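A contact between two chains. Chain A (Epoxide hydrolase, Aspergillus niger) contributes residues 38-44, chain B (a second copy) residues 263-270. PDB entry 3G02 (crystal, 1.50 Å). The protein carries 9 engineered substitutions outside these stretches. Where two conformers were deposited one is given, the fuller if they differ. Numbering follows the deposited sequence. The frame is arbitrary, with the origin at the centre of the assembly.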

# COMPACT_ATOMS: atom_id res chain seq x y z
N LEU A 38 -2.91 15.84 -16.59
CA LEU A 38 -2.21 14.73 -17.26
C LEU A 38 -2.48 13.36 -16.64
O LEU A 38 -2.40 12.34 -17.33
N SER A 39 -2.78 13.36 -15.34
CA SER A 39 -3.03 12.13 -14.59
C SER A 39 -4.20 11.33 -15.13
O SER A 39 -5.24 11.88 -15.49
N LYS A 40 -4.03 10.01 -15.17
CA LYS A 40 -5.10 9.11 -15.59
C LYS A 40 -5.86 8.60 -14.37
O LYS A 40 -5.40 8.74 -13.24
N ILE A 41 -7.03 8.02 -14.60
CA ILE A 41 -7.71 7.26 -13.57
C ILE A 41 -7.87 5.84 -14.08
O ILE A 41 -7.85 5.59 -15.29
N ALA A 42 -8.03 4.91 -13.15
CA ALA A 42 -8.21 3.51 -13.49
C ALA A 42 -9.44 3.32 -14.36
O ALA A 42 -10.38 4.11 -14.29
N PRO A 43 -9.45 2.25 -15.18
CA PRO A 43 -10.71 1.89 -15.81
C PRO A 43 -11.69 1.46 -14.71
O PRO A 43 -11.25 1.01 -13.65
N PRO A 44 -13.00 1.62 -14.95
CA PRO A 44 -13.93 1.17 -13.92
C PRO A 44 -13.77 -0.32 -13.62
O PRO A 44 -13.47 -1.12 -14.51
N ILE B 263 -5.73 1.46 -4.52
CA ILE B 263 -4.43 1.18 -5.12
C ILE B 263 -4.52 1.06 -6.65
O ILE B 263 -3.60 1.45 -7.36
N GLY B 264 -5.65 0.55 -7.15
CA GLY B 264 -5.90 0.50 -8.59
C GLY B 264 -5.83 1.88 -9.22
O GLY B 264 -5.18 2.06 -10.26
N HIS B 265 -6.48 2.85 -8.59
CA HIS B 265 -6.43 4.23 -9.08
C HIS B 265 -5.04 4.85 -8.93
O HIS B 265 -4.56 5.55 -9.83
N VAL B 266 -4.39 4.60 -7.79
CA VAL B 266 -3.05 5.11 -7.53
C VAL B 266 -2.08 4.70 -8.64
O VAL B 266 -1.35 5.54 -9.18
N LEU B 267 -2.08 3.42 -9.01
CA LEU B 267 -1.10 2.94 -9.98
C LEU B 267 -1.51 3.17 -11.43
O LEU B 267 -0.69 3.03 -12.34
N SER B 268 -2.78 3.51 -11.65
CA SER B 268 -3.24 3.89 -12.98
C SER B 268 -2.91 5.35 -13.29
O SER B 268 -2.91 5.75 -14.45
N SER B 269 -2.64 6.13 -12.25
CA SER B 269 -2.49 7.58 -12.42
C SER B 269 -1.23 7.98 -13.19
O SER B 269 -1.24 8.96 -13.93
N SER B 270 -0.17 7.20 -13.01
CA SER B 270 1.13 7.51 -13.58
C SER B 270 1.90 6.22 -13.82
O SER B 270 1.87 5.32 -12.99

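When an extended segment crosses a helix and the residues that follow it in a partner subunit, its backbone N-H groups can find acceptors in what that partner offers: side chains and backbone carbonyls. The contact between the two copies of this epoxide hydrolase is a compact example, burying 333 Å² in total between the two stretches.

Along chain B, I263(B) lies out of reach, and the first contribution comes from G264(B). Having no side chain, it meets its neighbour through the backbone: its O lies 3.8 Å from CB of A42(A), whose methyl points toward chain B.

H265(B) follows with the largest covered area of the chain B residues, 59 Å². Its CA-to-CB bond points sideways, but the m rotamer (chi1 -78°, chi2 -68°) brings the imidazole nearer to chain A. There ND1 accepts a hydrogen bond from N of A42(A) at 3.2 Å, with an N-H...acceptor angle of 146°. As an acceptor, ND1 carries no proton in this arrangement; NE2 is satisfied elsewhere in the structure. The same two residues also touch through their side chains, CB of A42(A) lying over one face of the ring and 3.4 Å from ND1 of H265(B), while CB of I41(A) lies at the ring's edge, 3.9 Å from ND1 of H265(B). The CA-to-CB bond of I41(A), chi1 p, points away overall, though CB touches the ring.

V266(B) points away and L267(B) is out of reach, so the next contact falls to S268(B), directed toward chain A. In its m rotamer, OG turns back to donate a hydrogen bond to O of G264(B) at 2.8 Å. With its proton so engaged, the hydroxyl packs against the methyl of A42(A), OG to CB being 3.4 Å. Backbone O of S268(B) meets CB of K40(A) at 3.3 Å; the lysine, m at chi1 and chi2 and then t, t, carries its end away from the contact.

S269(B), p at chi1, likewise spends its hydroxyl within its own chain, OG donating to O of V266(B) at 2.7 Å. Its CB still lies 3.6 Å from O of K40(A), and its backbone bonds to the partner: O of S269(B) accepts from N of K40(A) at 3.2 Å and a nearly straight 168°. CA of S269(B) approaches O of K40(A) at 3.2 Å in a CA-H...O contact; that carbonyl is buried here and has no hydrogen-bond partner in the model. S270(B), t at chi1, makes no contact with chain A; its side chain caps a backbone N just past the stretch.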

# COMPACT_ATOMS: atom_id res chain seq x y z
CB LEU A 38 -0.71 14.98 -17.30
CG LEU A 38 -0.18 16.04 -18.28
CD1 LEU A 38 1.29 16.27 -17.99
CD2 LEU A 38 -0.39 15.63 -19.74
CB SER A 39 -3.28 12.45 -13.11
OG SER A 39 -2.15 13.03 -12.50
CB LYS A 40 -4.52 7.93 -16.38
CG LYS A 40 -3.61 8.28 -17.55
CD LYS A 40 -4.37 8.94 -18.70
CE LYS A 40 -3.53 9.01 -19.96
NZ LYS A 40 -4.09 9.96 -20.96
CB ILE A 41 -9.08 7.85 -13.14
CG1 ILE A 41 -10.03 7.93 -14.34
CG2 ILE A 41 -8.88 9.23 -12.48
CD1 ILE A 41 -11.48 7.71 -13.98
CB ALA A 42 -8.33 2.68 -12.22
CB PRO A 43 -10.33 0.69 -16.68
CG PRO A 43 -9.12 0.10 -16.00
CD PRO A 43 -8.37 1.30 -15.52
CB PRO A 44 -15.31 1.45 -14.55
CG PRO A 44 -15.06 1.65 -15.99
CD PRO A 44 -13.68 2.18 -16.13
CB ILE B 263 -3.69 -0.01 -4.42
CG1 ILE B 263 -2.25 -0.15 -4.92
CG2 ILE B 263 -4.47 -1.32 -4.56
CD1 ILE B 263 -1.35 1.05 -4.63
CB HIS B 265 -7.49 5.08 -8.39
CG HIS B 265 -8.87 4.87 -8.94
ND1 HIS B 265 -9.23 5.27 -10.21
CD2 HIS B 265 -9.98 4.31 -8.40
CE1 HIS B 265 -10.50 4.97 -10.42
NE2 HIS B 265 -10.97 4.39 -9.34
CB VAL B 266 -2.53 4.66 -6.15
CG1 VAL B 266 -1.03 4.89 -6.00
CG2 VAL B 266 -3.30 5.37 -5.04
CB LEU B 267 -0.77 1.46 -9.76
CG LEU B 267 -0.26 1.09 -8.37
CD1 LEU B 267 0.16 -0.35 -8.39
CD2 LEU B 267 0.91 1.96 -7.91
CB SER B 268 -4.74 3.67 -13.12
OG SER B 268 -5.07 2.30 -13.00
CB SER B 269 -2.53 8.29 -11.05
OG SER B 269 -1.35 8.04 -10.31
CB SER B 270 1.93 8.39 -12.62
OG SER B 270 3.31 8.35 -12.93